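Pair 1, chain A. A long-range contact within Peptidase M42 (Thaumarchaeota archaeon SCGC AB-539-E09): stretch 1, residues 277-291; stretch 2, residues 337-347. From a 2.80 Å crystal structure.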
# COMPACT_ATOMS: atom_id res chain seq x y z
N GLU A 277 18.01 44.21 18.97
CA GLU A 277 18.75 45.23 18.24
C GLU A 277 19.98 45.66 19.05
O GLU A 277 21.05 45.90 18.49
CB GLU A 277 17.86 46.44 17.89
CG GLU A 277 16.69 46.14 16.96
CD GLU A 277 17.06 45.41 15.65
OE1 GLU A 277 18.23 45.52 15.15
OE2 GLU A 277 16.18 44.69 15.10
N PHE A 278 19.80 45.75 20.36
CA PHE A 278 20.87 46.12 21.26
C PHE A 278 22.05 45.17 21.15
O PHE A 278 23.20 45.59 20.99
CB PHE A 278 20.32 46.14 22.68
CG PHE A 278 21.36 46.36 23.76
CD1 PHE A 278 21.84 47.63 24.04
CD2 PHE A 278 21.82 45.29 24.51
CE1 PHE A 278 22.78 47.83 25.03
CE2 PHE A 278 22.77 45.48 25.51
CZ PHE A 278 23.24 46.75 25.77
N VAL A 279 21.77 43.88 21.21
CA VAL A 279 22.83 42.87 21.10
C VAL A 279 23.53 42.93 19.73
O VAL A 279 24.75 42.88 19.65
CB VAL A 279 22.27 41.46 21.33
CG1 VAL A 279 23.36 40.41 21.13
CG2 VAL A 279 21.70 41.34 22.73
N ILE A 280 22.76 43.06 18.66
CA ILE A 280 23.33 43.15 17.33
C ILE A 280 24.31 44.32 17.24
O ILE A 280 25.39 44.17 16.65
CB ILE A 280 22.23 43.27 16.24
CG1 ILE A 280 21.52 41.93 16.08
CG2 ILE A 280 22.83 43.67 14.90
CD1 ILE A 280 20.20 42.01 15.35
N ASN A 281 23.94 45.46 17.83
CA ASN A 281 24.78 46.66 17.77
C ASN A 281 26.00 46.56 18.66
O ASN A 281 27.10 46.92 18.25
CB ASN A 281 23.99 47.90 18.13
CG ASN A 281 22.89 48.20 17.12
OD1 ASN A 281 22.92 47.74 15.97
ND2 ASN A 281 21.89 48.95 17.56
N VAL A 282 25.82 46.05 19.87
CA VAL A 282 26.94 45.87 20.76
C VAL A 282 27.99 44.98 20.10
O VAL A 282 29.19 45.26 20.17
CB VAL A 282 26.50 45.28 22.11
CG1 VAL A 282 27.71 44.82 22.93
CG2 VAL A 282 25.71 46.32 22.89
N ALA A 283 27.53 43.92 19.44
CA ALA A 283 28.43 42.98 18.77
C ALA A 283 29.16 43.64 17.61
O ALA A 283 30.36 43.44 17.44
CB ALA A 283 27.67 41.76 18.30
N LYS A 284 28.43 44.41 16.81
CA LYS A 284 29.02 45.10 15.66
C LYS A 284 30.07 46.10 16.10
O LYS A 284 31.14 46.19 15.50
CB LYS A 284 27.94 45.85 14.88
CG LYS A 284 28.42 46.32 13.53
CD LYS A 284 27.44 47.25 12.87
CE LYS A 284 27.91 47.57 11.45
NZ LYS A 284 27.13 48.68 10.84
N GLN A 285 29.74 46.86 17.14
CA GLN A 285 30.62 47.86 17.71
C GLN A 285 31.87 47.24 18.31
O GLN A 285 32.96 47.78 18.17
CB GLN A 285 29.85 48.65 18.75
CG GLN A 285 30.59 49.84 19.36
CD GLN A 285 29.82 50.46 20.52
OE1 GLN A 285 29.07 49.78 21.24
NE2 GLN A 285 30.04 51.76 20.73
N ALA A 286 31.72 46.10 18.97
CA ALA A 286 32.85 45.36 19.54
C ALA A 286 33.56 44.45 18.53
O ALA A 286 34.50 43.75 18.89
CB ALA A 286 32.38 44.53 20.71
N GLN A 287 33.11 44.47 17.27
CA GLN A 287 33.66 43.66 16.20
C GLN A 287 33.66 42.16 16.50
O GLN A 287 34.56 41.42 16.09
CB GLN A 287 35.05 44.13 15.84
CG GLN A 287 35.06 45.49 15.22
CD GLN A 287 36.40 45.83 14.59
OE1 GLN A 287 37.46 45.31 14.97
NE2 GLN A 287 36.36 46.67 13.56
N ILE A 288 32.61 41.69 17.15
CA ILE A 288 32.44 40.28 17.43
C ILE A 288 31.49 39.70 16.40
O ILE A 288 30.34 40.15 16.30
CB ILE A 288 31.86 40.08 18.84
CG1 ILE A 288 32.88 40.56 19.88
CG2 ILE A 288 31.52 38.63 19.08
CD1 ILE A 288 32.33 40.75 21.27
N PRO A 289 31.95 38.70 15.63
CA PRO A 289 31.06 38.11 14.62
C PRO A 289 29.83 37.48 15.27
O PRO A 289 29.94 36.87 16.35
CB PRO A 289 31.94 37.04 13.98
CG PRO A 289 32.93 36.67 15.03
CD PRO A 289 33.19 37.94 15.79
N LEU A 290 28.67 37.65 14.65
CA LEU A 290 27.42 37.24 15.25
C LEU A 290 26.48 36.71 14.18
O LEU A 290 26.18 37.41 13.22
CB LEU A 290 26.79 38.43 15.96
CG LEU A 290 25.52 38.14 16.74
CD1 LEU A 290 25.81 37.29 17.96
CD2 LEU A 290 24.84 39.43 17.15
N GLN A 291 26.00 35.47 14.33
CA GLN A 291 25.17 34.85 13.29
C GLN A 291 23.69 34.89 13.67
O GLN A 291 23.30 34.39 14.71
CB GLN A 291 25.57 33.39 13.08
CG GLN A 291 27.05 33.16 12.84
CD GLN A 291 27.37 31.72 12.53
OE1 GLN A 291 27.00 31.21 11.47
NE2 GLN A 291 28.02 31.03 13.46
N GLU A 337 34.92 31.63 23.00
CA GLU A 337 35.62 32.81 23.46
C GLU A 337 34.85 34.08 23.12
O GLU A 337 34.70 34.98 23.95
CB GLU A 337 37.03 32.83 22.86
CG GLU A 337 37.86 34.06 23.21
CD GLU A 337 38.00 34.29 24.72
OE1 GLU A 337 37.83 33.32 25.50
OE2 GLU A 337 38.30 35.45 25.11
N ASN A 338 34.38 34.16 21.88
CA ASN A 338 33.64 35.32 21.43
C ASN A 338 32.31 35.48 22.14
O ASN A 338 31.85 36.60 22.33
CB ASN A 338 33.41 35.26 19.91
CG ASN A 338 34.58 35.81 19.13
OD1 ASN A 338 35.29 36.70 19.59
ND2 ASN A 338 34.76 35.30 17.93
N ALA A 339 31.68 34.37 22.51
CA ALA A 339 30.45 34.45 23.29
C ALA A 339 30.74 35.05 24.65
O ALA A 339 29.97 35.86 25.15
CB ALA A 339 29.83 33.08 23.44
N ILE A 340 31.87 34.67 25.23
CA ILE A 340 32.27 35.24 26.51
C ILE A 340 32.52 36.74 26.36
O ILE A 340 32.01 37.54 27.14
CB ILE A 340 33.52 34.56 27.09
CG1 ILE A 340 33.21 33.12 27.49
CG2 ILE A 340 34.00 35.34 28.31
CD1 ILE A 340 34.46 32.30 27.74
N ARG A 341 33.30 37.13 25.34
CA ARG A 341 33.54 38.54 25.07
C ARG A 341 32.22 39.30 24.92
O ARG A 341 32.04 40.36 25.52
CB ARG A 341 34.36 38.72 23.80
CG ARG A 341 35.82 38.40 23.95
CD ARG A 341 36.56 38.66 22.65
NE ARG A 341 37.74 37.80 22.49
CZ ARG A 341 39.02 38.16 22.71
NH1 ARG A 341 40.01 37.28 22.49
NH2 ARG A 341 39.33 39.37 23.19
N LEU A 342 31.31 38.75 24.14
CA LEU A 342 30.06 39.42 23.85
C LEU A 342 29.22 39.66 25.11
O LEU A 342 28.70 40.76 25.29
CB LEU A 342 29.24 38.61 22.84
CG LEU A 342 27.87 39.17 22.49
CD1 LEU A 342 27.98 40.57 21.90
CD2 LEU A 342 27.14 38.24 21.54
N VAL A 343 29.09 38.64 25.95
CA VAL A 343 28.26 38.75 27.16
C VAL A 343 28.82 39.83 28.09
O VAL A 343 28.06 40.60 28.66
CB VAL A 343 28.00 37.41 27.96
CG1 VAL A 343 26.96 36.54 27.27
CG2 VAL A 343 29.26 36.60 28.18
N ILE A 344 30.14 39.92 28.19
CA ILE A 344 30.77 40.95 28.99
C ILE A 344 30.42 42.35 28.47
O ILE A 344 29.99 43.20 29.24
CB ILE A 344 32.29 40.75 29.05
CG1 ILE A 344 32.61 39.54 29.94
CG2 ILE A 344 33.00 41.98 29.58
CD1 ILE A 344 34.05 39.05 29.88
N GLU A 345 30.57 42.56 27.17
CA GLU A 345 30.24 43.86 26.58
C GLU A 345 28.79 44.23 26.83
O GLU A 345 28.47 45.39 27.05
CB GLU A 345 30.49 43.86 25.07
CG GLU A 345 31.94 43.66 24.65
CD GLU A 345 32.91 44.53 25.43
OE1 GLU A 345 32.81 45.78 25.34
OE2 GLU A 345 33.78 43.96 26.10
N LEU A 346 27.90 43.25 26.77
CA LEU A 346 26.48 43.50 27.00
C LEU A 346 26.27 43.95 28.44
O LEU A 346 25.64 44.97 28.69
CB LEU A 346 25.65 42.26 26.74
CG LEU A 346 25.62 41.78 25.29
CD1 LEU A 346 24.94 40.43 25.23
CD2 LEU A 346 24.92 42.77 24.39
N ILE A 347 26.81 43.18 29.36
CA ILE A 347 26.66 43.48 30.78
C ILE A 347 27.21 44.86 31.14
O ILE A 347 26.61 45.57 31.94
CB ILE A 347 27.32 42.37 31.63
CG1 ILE A 347 26.51 41.09 31.52
CG2 ILE A 347 27.43 42.77 33.09
CD1 ILE A 347 27.28 39.86 31.91

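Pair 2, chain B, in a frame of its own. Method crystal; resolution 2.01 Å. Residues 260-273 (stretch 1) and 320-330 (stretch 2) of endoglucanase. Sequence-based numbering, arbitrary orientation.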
# COMPACT_ATOMS: atom_id res chain seq x y z
N GLN B 260 10.49 -13.73 16.27
CA GLN B 260 9.93 -14.72 17.18
C GLN B 260 8.76 -14.20 18.00
O GLN B 260 7.83 -14.95 18.26
CB GLN B 260 11.03 -15.28 18.09
CG GLN B 260 10.67 -16.58 18.80
CD GLN B 260 10.42 -17.74 17.83
OE1 GLN B 260 11.20 -17.97 16.89
NE2 GLN B 260 9.34 -18.47 18.05
N THR B 261 8.82 -12.93 18.40
CA THR B 261 7.71 -12.31 19.14
C THR B 261 6.45 -12.31 18.29
O THR B 261 5.36 -12.60 18.79
CB THR B 261 8.04 -10.85 19.56
OG1 THR B 261 9.14 -10.87 20.46
CG2 THR B 261 6.85 -10.18 20.24
N ILE B 262 6.61 -11.97 17.01
CA ILE B 262 5.48 -11.93 16.11
C ILE B 262 4.88 -13.33 15.93
O ILE B 262 3.67 -13.53 16.02
CB ILE B 262 5.88 -11.33 14.75
CG1 ILE B 262 6.33 -9.88 14.95
CG2 ILE B 262 4.69 -11.34 13.81
CD1 ILE B 262 6.89 -9.21 13.66
N VAL B 263 5.74 -14.31 15.70
CA VAL B 263 5.30 -15.70 15.54
C VAL B 263 4.62 -16.22 16.80
O VAL B 263 3.55 -16.83 16.72
CB VAL B 263 6.50 -16.62 15.20
CG1 VAL B 263 6.14 -18.09 15.43
CG2 VAL B 263 6.95 -16.37 13.80
N ASP B 264 5.23 -15.98 17.95
CA ASP B 264 4.64 -16.46 19.21
C ASP B 264 3.29 -15.78 19.49
O ASP B 264 2.34 -16.43 19.89
CB ASP B 264 5.63 -16.29 20.35
CG ASP B 264 6.83 -17.23 20.21
OD1 ASP B 264 6.89 -17.98 19.21
OD2 ASP B 264 7.70 -17.23 21.11
N THR B 265 3.20 -14.48 19.20
CA THR B 265 1.97 -13.71 19.36
C THR B 265 0.86 -14.32 18.52
O THR B 265 -0.28 -14.45 18.97
CB THR B 265 2.18 -12.24 18.94
OG1 THR B 265 3.16 -11.63 19.78
CG2 THR B 265 0.89 -11.44 19.04
N ALA B 266 1.20 -14.68 17.29
CA ALA B 266 0.27 -15.33 16.39
C ALA B 266 -0.20 -16.68 16.95
O ALA B 266 -1.41 -16.91 17.07
CB ALA B 266 0.92 -15.54 15.05
N LYS B 267 0.76 -17.54 17.32
CA LYS B 267 0.46 -18.87 17.84
C LYS B 267 -0.35 -18.83 19.12
O LYS B 267 -1.25 -19.65 19.29
CB LYS B 267 1.75 -19.68 18.07
CG LYS B 267 2.44 -20.11 16.77
CD LYS B 267 3.91 -20.52 16.92
CE LYS B 267 4.15 -21.67 17.89
NZ LYS B 267 5.61 -22.00 17.95
N ASN B 268 -0.04 -17.90 20.01
CA ASN B 268 -0.74 -17.81 21.29
C ASN B 268 -2.11 -17.15 21.18
O ASN B 268 -2.91 -17.23 22.10
CB ASN B 268 0.12 -17.10 22.35
CG ASN B 268 1.41 -17.85 22.67
OD1 ASN B 268 1.58 -19.03 22.33
ND2 ASN B 268 2.33 -17.17 23.34
N ASN B 269 -2.37 -16.51 20.04
CA ASN B 269 -3.68 -15.90 19.83
C ASN B 269 -4.53 -16.65 18.81
O ASN B 269 -5.60 -16.17 18.42
CB ASN B 269 -3.58 -14.41 19.50
CG ASN B 269 -3.13 -13.59 20.67
OD1 ASN B 269 -3.95 -13.00 21.37
ND2 ASN B 269 -1.83 -13.57 20.92
N ASP B 270 -4.04 -17.82 18.39
CA ASP B 270 -4.72 -18.68 17.41
C ASP B 270 -4.96 -17.95 16.08
O ASP B 270 -6.03 -18.07 15.46
CB ASP B 270 -6.03 -19.23 17.99
CG ASP B 270 -5.80 -20.01 19.28
OD1 ASP B 270 -4.76 -20.70 19.39
OD2 ASP B 270 -6.67 -19.94 20.19
N ILE B 271 -3.95 -17.20 15.65
CA ILE B 271 -4.01 -16.45 14.41
C ILE B 271 -3.17 -17.22 13.39
O ILE B 271 -1.99 -17.46 13.65
CB ILE B 271 -3.44 -15.02 14.56
CG1 ILE B 271 -4.27 -14.21 15.55
CG2 ILE B 271 -3.43 -14.32 13.22
CD1 ILE B 271 -3.68 -12.82 15.84
N PRO B 272 -3.79 -17.64 12.27
CA PRO B 272 -3.04 -18.35 11.23
C PRO B 272 -2.01 -17.44 10.62
O PRO B 272 -2.26 -16.23 10.44
CB PRO B 272 -4.11 -18.68 10.18
CG PRO B 272 -5.42 -18.49 10.85
CD PRO B 272 -5.21 -17.48 11.92
N PHE B 273 -0.85 -17.99 10.31
CA PHE B 273 0.20 -17.18 9.68
C PHE B 273 0.99 -18.11 8.82
O PHE B 273 0.85 -19.33 8.94
CB PHE B 273 1.12 -16.54 10.72
CG PHE B 273 1.92 -17.54 11.56
CD1 PHE B 273 1.35 -18.18 12.65
CD2 PHE B 273 3.26 -17.83 11.25
CE1 PHE B 273 2.08 -19.12 13.42
CE2 PHE B 273 3.99 -18.75 12.02
CZ PHE B 273 3.41 -19.39 13.10
N GLU B 320 -8.23 -10.11 7.78
CA GLU B 320 -8.72 -10.04 9.15
C GLU B 320 -7.70 -10.51 10.15
O GLU B 320 -7.62 -9.97 11.26
CB GLU B 320 -10.00 -10.86 9.33
CG GLU B 320 -11.24 -10.18 8.80
CD GLU B 320 -11.52 -8.87 9.51
OE1 GLU B 320 -11.56 -8.87 10.76
OE2 GLU B 320 -11.71 -7.83 8.82
N ASN B 321 -6.94 -11.53 9.78
CA ASN B 321 -5.91 -12.07 10.65
C ASN B 321 -4.71 -11.15 10.76
O ASN B 321 -4.05 -11.11 11.81
CB ASN B 321 -5.52 -13.45 10.20
CG ASN B 321 -6.54 -14.46 10.58
OD1 ASN B 321 -6.94 -14.52 11.74
ND2 ASN B 321 -6.98 -15.26 9.62
N THR B 322 -4.42 -10.44 9.68
CA THR B 322 -3.37 -9.43 9.67
C THR B 322 -3.76 -8.31 10.65
O THR B 322 -2.96 -7.92 11.51
CB THR B 322 -3.19 -8.82 8.29
OG1 THR B 322 -2.97 -9.86 7.35
CG2 THR B 322 -1.97 -7.86 8.27
N LYS B 323 -4.99 -7.83 10.53
CA LYS B 323 -5.52 -6.81 11.42
C LYS B 323 -5.50 -7.31 12.88
O LYS B 323 -5.12 -6.57 13.78
CB LYS B 323 -6.95 -6.44 11.01
CG LYS B 323 -7.65 -5.47 11.96
CD LYS B 323 -9.17 -5.48 11.81
CE LYS B 323 -9.82 -6.64 12.59
NZ LYS B 323 -11.32 -6.61 12.52
N LYS B 324 -5.91 -8.56 13.11
CA LYS B 324 -5.88 -9.12 14.47
C LYS B 324 -4.47 -9.11 15.03
O LYS B 324 -4.24 -8.68 16.14
CB LYS B 324 -6.41 -10.55 14.52
CG LYS B 324 -7.92 -10.74 14.55
CD LYS B 324 -8.22 -12.23 14.74
CE LYS B 324 -9.71 -12.56 14.74
NZ LYS B 324 -10.34 -12.36 13.41
N LEU B 325 -3.52 -9.60 14.25
CA LEU B 325 -2.11 -9.67 14.65
C LEU B 325 -1.50 -8.30 14.98
O LEU B 325 -0.80 -8.16 15.97
CB LEU B 325 -1.27 -10.38 13.58
CG LEU B 325 0.19 -10.70 13.87
CD1 LEU B 325 0.35 -11.48 15.20
CD2 LEU B 325 0.81 -11.46 12.72
N ILE B 326 -1.74 -7.30 14.14
CA ILE B 326 -1.24 -5.96 14.38
C ILE B 326 -1.86 -5.42 15.69
O ILE B 326 -1.17 -4.81 16.49
CB ILE B 326 -1.61 -4.99 13.21
CG1 ILE B 326 -0.95 -5.38 11.88
CG2 ILE B 326 -1.24 -3.56 13.56
CD1 ILE B 326 0.56 -5.55 11.95
N LYS B 327 -3.15 -5.65 15.91
CA LYS B 327 -3.79 -5.11 17.09
C LYS B 327 -3.19 -5.69 18.39
O LYS B 327 -2.93 -4.95 19.33
CB LYS B 327 -5.30 -5.31 17.04
CG LYS B 327 -6.01 -4.55 18.11
CD LYS B 327 -7.49 -4.80 18.10
CE LYS B 327 -8.12 -3.96 19.18
NZ LYS B 327 -9.61 -4.03 19.16
N VAL B 328 -2.96 -7.00 18.41
CA VAL B 328 -2.35 -7.68 19.56
C VAL B 328 -0.91 -7.24 19.76
O VAL B 328 -0.50 -6.98 20.89
CB VAL B 328 -2.42 -9.22 19.45
CG1 VAL B 328 -1.95 -9.86 20.78
CG2 VAL B 328 -3.84 -9.67 19.16
N LEU B 329 -0.13 -7.09 18.69
CA LEU B 329 1.25 -6.61 18.84
C LEU B 329 1.31 -5.22 19.48
O LEU B 329 2.20 -4.93 20.28
CB LEU B 329 2.00 -6.63 17.51
CG LEU B 329 2.29 -8.03 16.99
CD1 LEU B 329 2.72 -8.00 15.55
CD2 LEU B 329 3.34 -8.68 17.87
N VAL B 330 0.34 -4.38 19.11
CA VAL B 330 0.21 -3.02 19.62
C VAL B 330 -0.26 -2.96 21.09
O VAL B 330 0.28 -2.21 21.90
CB VAL B 330 -0.70 -2.20 18.71
CG1 VAL B 330 -1.11 -0.86 19.36
CG2 VAL B 330 0.01 -1.94 17.39

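Two helices and the turn that follows the first of them pack in the same way in pair 1 and pair 2. The central backbones superpose with an RMSD of 0.3 Å. In each pair the helix axes come within about 10 Å (9.7 Å in pair 1, 10.0 Å in pair 2) at 114° and 113° between their N-to-C directions, and the contact buries 541 Å² and 523 Å². No hydrogen bond crosses between the stretches in either pair, so shape and apolar packing carry the contact.

An alanine lies against a leucine in both pairs, with 6.4 Å between CA of Ala A283 and CA of Leu A342 and likewise between CA of Ala B266 and CA of Leu B325. Ala A283 CB lies 3.8 Å from Leu A342 CD1, and the matching Ala B266 CB lies 4.1 Å from Leu B325 CD1. Both leucines have chi1 t and chi2 p, and their ends come nearer the partner than their CA-to-CB bonds suggest.

After the helix the chain turns through a residue with positive phi, Gln A287 or Asp B270, and the next amide bonds back to the alanine: Ile A288 N to Ala A283 O and Ile B271 N to Ala B266 O, both 2.9 Å. This turn delivers an isoleucine toward the second helix in the same m, t rotamer. Ile A288 CD1 reaches Leu A342 N at 3.6 Å and Arg A341 CB at 3.8 Å; Ile B271 CD1 reaches Leu B325 N at 3.6 Å and Lys B324 CB at 3.8 Å. The two basic side chains start toward the first stretch but lead away at their ends, leaving their aliphatic bases to pack. The prolines that follow cover the matched asparagines, with Pro A289 CG 3.7 Å from Asn A338 ND2 and Pro B272 CD 3.4 Å from Asn B321 OD1. Next, Leu A290 CD1 comes 3.9 Å from Leu A342 CD2, whereas the end of the matching Phe B273 leads away and makes no contact.

The side chains differ more at other matched positions. Val A282 and Thr B265 point toward the partner and have side-chain centres only 0.3 Å apart after superposition. Val A282 CG1 packs on Glu A345 CB at 3.6 Å, whereas Thr B265 CG2 packs on Val B328 CG1 at 3.7 Å. The threonine hydroxyl is accommodated by a bond within its own helix, Thr B265 OG1 to Thr B261 O at 2.6 Å.

At the next inward position Ala A286 CB meets Glu A345 CG at 4.1 Å, so pair 1 sets a small residue beside the aliphatic part of a glutamate. Pair 2 sets a longer residue beside a shorter one: Asn B269 ND2 approaches Val B328 CG1 at 3.7 Å while donating a hydrogen bond to Thr B265 O at 2.6 Å.

Leu A346 and Leu B329 keep the same m, t rotamer but meet different neighbours. Leu A346 CD2 touches Phe A278 CE2 at 3.6 Å, obliquely to the ring, and Val A279 CG2 at 3.9 Å. In pair 2 Thr B261 barely reaches, its CG2 4.5 Å from Leu B329 CD2, and the larger Ile B262 places CG1 4.1 Å from Leu B329 CD1.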